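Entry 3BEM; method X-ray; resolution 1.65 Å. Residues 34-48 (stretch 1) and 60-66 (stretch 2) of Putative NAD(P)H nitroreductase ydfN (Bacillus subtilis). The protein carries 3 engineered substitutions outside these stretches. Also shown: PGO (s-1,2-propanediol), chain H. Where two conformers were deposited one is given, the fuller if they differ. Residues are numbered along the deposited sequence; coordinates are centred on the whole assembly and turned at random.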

# COMPACT_ATOMS: atom_id res chain seq x y z
N PRO B 34 -24.05 1.36 -12.17
CA PRO B 34 -24.18 0.90 -10.78
C PRO B 34 -23.23 -0.23 -10.53
O PRO B 34 -22.97 -1.04 -11.41
CB PRO B 34 -25.66 0.46 -10.69
CG PRO B 34 -26.07 0.24 -12.06
CD PRO B 34 -25.27 1.12 -12.96
N ILE B 35 -22.71 -0.27 -9.31
CA ILE B 35 -21.87 -1.38 -8.84
C ILE B 35 -22.60 -2.16 -7.76
O ILE B 35 -23.31 -1.56 -6.96
CB ILE B 35 -20.50 -0.85 -8.37
CG1 ILE B 35 -19.45 -1.97 -8.30
CG2 ILE B 35 -20.59 -0.17 -7.04
CD1 ILE B 35 -18.00 -1.52 -8.02
N THR B 36 -22.47 -3.49 -7.77
CA THR B 36 -23.21 -4.34 -6.85
C THR B 36 -22.28 -4.88 -5.78
O THR B 36 -21.05 -4.87 -5.92
CB THR B 36 -23.86 -5.50 -7.61
OG1 THR B 36 -22.87 -6.43 -8.07
CG2 THR B 36 -24.65 -4.96 -8.80
N LYS B 37 -22.89 -5.33 -4.69
CA LYS B 37 -22.14 -6.05 -3.67
C LYS B 37 -21.41 -7.26 -4.27
O LYS B 37 -20.28 -7.58 -3.84
CB LYS B 37 -23.05 -6.48 -2.50
CG LYS B 37 -23.58 -5.31 -1.69
CD LYS B 37 -24.46 -5.78 -0.52
CE LYS B 37 -25.24 -4.64 0.11
NZ LYS B 37 -26.11 -5.13 1.21
N GLU B 38 -22.00 -7.93 -5.27
CA GLU B 38 -21.32 -9.05 -5.95
C GLU B 38 -20.02 -8.61 -6.67
O GLU B 38 -18.99 -9.27 -6.59
CB GLU B 38 -22.26 -9.72 -6.95
CG GLU B 38 -23.45 -10.45 -6.31
CD GLU B 38 -24.73 -10.31 -7.11
OE1 GLU B 38 -24.77 -9.54 -8.08
OE2 GLU B 38 -25.72 -10.96 -6.75
N ASP B 39 -20.09 -7.49 -7.41
CA ASP B 39 -18.89 -6.92 -8.08
C ASP B 39 -17.80 -6.71 -7.06
O ASP B 39 -16.63 -7.04 -7.28
CB ASP B 39 -19.20 -5.57 -8.69
CG ASP B 39 -20.16 -5.62 -9.87
OD1 ASP B 39 -20.06 -6.56 -10.70
OD2 ASP B 39 -21.02 -4.70 -10.01
N LEU B 40 -18.17 -6.10 -5.95
CA LEU B 40 -17.23 -5.68 -4.94
C LEU B 40 -16.69 -6.87 -4.15
O LEU B 40 -15.50 -6.94 -3.86
CB LEU B 40 -17.86 -4.65 -4.00
CG LEU B 40 -17.95 -3.23 -4.66
CD1 LEU B 40 -19.09 -2.43 -4.10
CD2 LEU B 40 -16.59 -2.50 -4.62
N ASN B 41 -17.56 -7.81 -3.82
CA ASN B 41 -17.11 -8.98 -3.09
C ASN B 41 -16.02 -9.78 -3.85
O ASN B 41 -15.06 -10.23 -3.26
CB ASN B 41 -18.31 -9.87 -2.76
CG ASN B 41 -19.17 -9.33 -1.61
OD1 ASN B 41 -18.74 -8.51 -0.78
ND2 ASN B 41 -20.39 -9.86 -1.53
N GLU B 42 -16.10 -9.85 -5.16
CA GLU B 42 -15.03 -10.45 -5.93
C GLU B 42 -13.66 -9.74 -5.77
O GLU B 42 -12.64 -10.39 -5.60
CB GLU B 42 -15.42 -10.47 -7.40
CG GLU B 42 -14.34 -11.08 -8.28
CD GLU B 42 -14.69 -11.11 -9.76
OE1 GLU B 42 -15.68 -10.48 -10.18
OE2 GLU B 42 -13.95 -11.77 -10.51
N MSE B 43 -13.68 -8.41 -5.74
CA MSE B 43 -12.49 -7.65 -5.51
C MSE B 43 -11.97 -7.89 -4.08
O MSE B 43 -10.77 -8.05 -3.86
CB MSE B 43 -12.74 -6.15 -5.77
CG MSE B 43 -13.25 -5.89 -7.13
SE MSE B 43 -13.79 -4.01 -7.24
CE MSE B 43 -15.03 -4.15 -8.66
N PHE B 44 -12.89 -7.94 -3.11
CA PHE B 44 -12.52 -8.09 -1.71
C PHE B 44 -11.96 -9.49 -1.42
O PHE B 44 -11.14 -9.65 -0.50
CB PHE B 44 -13.67 -7.73 -0.79
CG PHE B 44 -13.98 -6.27 -0.72
CD1 PHE B 44 -12.99 -5.34 -0.42
CD2 PHE B 44 -15.29 -5.81 -0.90
CE1 PHE B 44 -13.29 -3.96 -0.33
CE2 PHE B 44 -15.59 -4.44 -0.81
CZ PHE B 44 -14.59 -3.55 -0.50
N GLU B 45 -12.36 -10.51 -2.20
CA GLU B 45 -11.72 -11.84 -2.06
C GLU B 45 -10.22 -11.77 -2.36
O GLU B 45 -9.42 -12.48 -1.75
CB GLU B 45 -12.40 -12.86 -2.94
CG GLU B 45 -13.75 -13.26 -2.47
CD GLU B 45 -13.83 -14.15 -1.22
OE1 GLU B 45 -12.88 -14.89 -0.91
OE2 GLU B 45 -14.90 -14.15 -0.54
N LEU B 46 -9.84 -10.93 -3.33
CA LEU B 46 -8.43 -10.76 -3.60
C LEU B 46 -7.74 -9.94 -2.52
O LEU B 46 -6.63 -10.24 -2.12
CB LEU B 46 -8.21 -10.07 -4.97
CG LEU B 46 -8.71 -10.86 -6.17
CD1 LEU B 46 -8.41 -10.07 -7.45
CD2 LEU B 46 -8.14 -12.27 -6.27
N VAL B 47 -8.39 -8.85 -2.10
CA VAL B 47 -7.90 -8.00 -0.98
C VAL B 47 -7.61 -8.84 0.26
O VAL B 47 -6.63 -8.59 0.95
CB VAL B 47 -8.93 -6.87 -0.69
CG1 VAL B 47 -8.56 -6.12 0.52
CG2 VAL B 47 -8.98 -5.95 -1.95
N ALA B 48 -8.41 -9.88 0.52
CA ALA B 48 -8.20 -10.72 1.69
C ALA B 48 -6.84 -11.39 1.69
O ALA B 48 -6.33 -11.77 2.76
CB ALA B 48 -9.30 -11.76 1.80
N LYS B 60 -10.24 -2.67 7.48
CA LYS B 60 -11.67 -2.78 7.26
C LYS B 60 -12.09 -1.81 6.17
O LYS B 60 -11.44 -0.76 5.96
CB LYS B 60 -12.46 -2.57 8.56
CG LYS B 60 -12.29 -3.72 9.57
CD LYS B 60 -13.47 -3.86 10.58
CE LYS B 60 -13.60 -5.31 11.10
NZ LYS B 60 -14.97 -5.64 11.58
N TYR B 61 -13.14 -2.16 5.45
CA TYR B 61 -13.74 -1.27 4.46
C TYR B 61 -15.20 -0.96 4.79
O TYR B 61 -15.99 -1.88 5.08
CB TYR B 61 -13.66 -1.85 3.06
CG TYR B 61 -12.26 -2.04 2.51
CD1 TYR B 61 -11.50 -3.14 2.86
CD2 TYR B 61 -11.74 -1.16 1.58
CE1 TYR B 61 -10.22 -3.32 2.39
CE2 TYR B 61 -10.49 -1.32 1.08
CZ TYR B 61 -9.72 -2.40 1.48
OH TYR B 61 -8.47 -2.51 0.96
N VAL B 62 -15.56 0.33 4.80
CA VAL B 62 -16.95 0.70 4.84
C VAL B 62 -17.27 1.14 3.43
O VAL B 62 -16.68 2.11 2.91
CB VAL B 62 -17.22 1.78 5.82
CG1 VAL B 62 -18.69 2.21 5.73
CG2 VAL B 62 -16.86 1.28 7.23
N THR B 63 -18.18 0.41 2.81
CA THR B 63 -18.47 0.60 1.39
C THR B 63 -19.85 1.23 1.22
O THR B 63 -20.87 0.60 1.55
CB THR B 63 -18.40 -0.73 0.62
OG1 THR B 63 -17.13 -1.35 0.87
CG2 THR B 63 -18.60 -0.53 -0.87
N VAL B 64 -19.86 2.46 0.72
CA VAL B 64 -21.08 3.26 0.65
C VAL B 64 -21.63 3.24 -0.77
O VAL B 64 -21.02 3.79 -1.70
CB VAL B 64 -20.85 4.73 1.11
CG1 VAL B 64 -22.19 5.49 1.18
CG2 VAL B 64 -20.08 4.74 2.47
N LEU B 65 -22.80 2.62 -0.90
CA LEU B 65 -23.53 2.54 -2.17
C LEU B 65 -24.69 3.51 -2.15
O LEU B 65 -25.19 3.97 -3.19
CB LEU B 65 -24.04 1.10 -2.38
CG LEU B 65 -23.02 -0.05 -2.34
CD1 LEU B 65 -23.71 -1.43 -2.30
CD2 LEU B 65 -22.12 0.05 -3.52
N ASP B 66 -25.15 3.84 -0.95
CA ASP B 66 -26.31 4.72 -0.80
C ASP B 66 -26.05 6.13 -1.31
O ASP B 66 -25.20 6.84 -0.79
CB ASP B 66 -26.78 4.75 0.66
CG ASP B 66 -28.11 5.47 0.84
OD1 ASP B 66 -28.13 6.72 0.87
OD2 ASP B 66 -29.14 4.78 0.89
C1 PGO H . -24.86 2.16 -7.33
C2 PGO H . -25.18 1.43 -6.02
C3 PGO H . -26.45 2.00 -5.36
O1 PGO H . -23.52 1.95 -7.78
O2 PGO H . -25.31 0.01 -6.28

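The contact between the helix that begins at Lys37, with Ile35 before it, and the strand through Val64, with Leu65 after it, is a compact example of helix-on-strand packing made by apolar and aromatic side chains, with no hydrogen bond passing between the two stretches. The elements run roughly antiparallel, at 157°, and their axes approach to 11.3 Å, a separation bridged by side chains. The periodicities of the two elements explain the pattern. On the strand, alternate residues Tyr61 and Thr63 point toward the helix, while Val62 between them points away; on the helix, Leu40, Phe44 and Val47, spaced four and three residues apart, present a single face. Because the directions oppose, the later helical residues meet the earlier strand residues.

At one end Phe44 lies over one face of the Tyr61 ring, with Phe44 CE1 3.6 Å from Tyr61 CG. The rings are nevertheless oblique, their planes inclined at 52° and centroids 5.0 Å apart. Val47 extends this cluster, its CG1 reaching 3.8 Å from Tyr61 CE1. The Tyr61 hydroxyl is satisfied by a hydrogen bond elsewhere in the structure. Thr63 fares differently: its OG1 sits 3.6 Å from Phe44 CZ and has no polar partner in the model, whereas its methyl CG2 packs 3.8 Å from Leu40 CD1.

Leu65, just beyond the strand, closes the other end. Its CD2 lies 3.8 Å from Ile35 CG2 and 4.0 Å from Leu40 CD1, while its CD1 meets the aliphatic part of Lys37, 3.9 Å from CG of that lysine.

Side-chain hydrogen bonds do occur within stretch 1, at the helix start: Thr36 OG1 caps it by accepting from Asp39 N (3.0 Å), and Asp39 OD2 in return accepts from Thr36 N (2.9 Å). Neither adds a polar link to the strand.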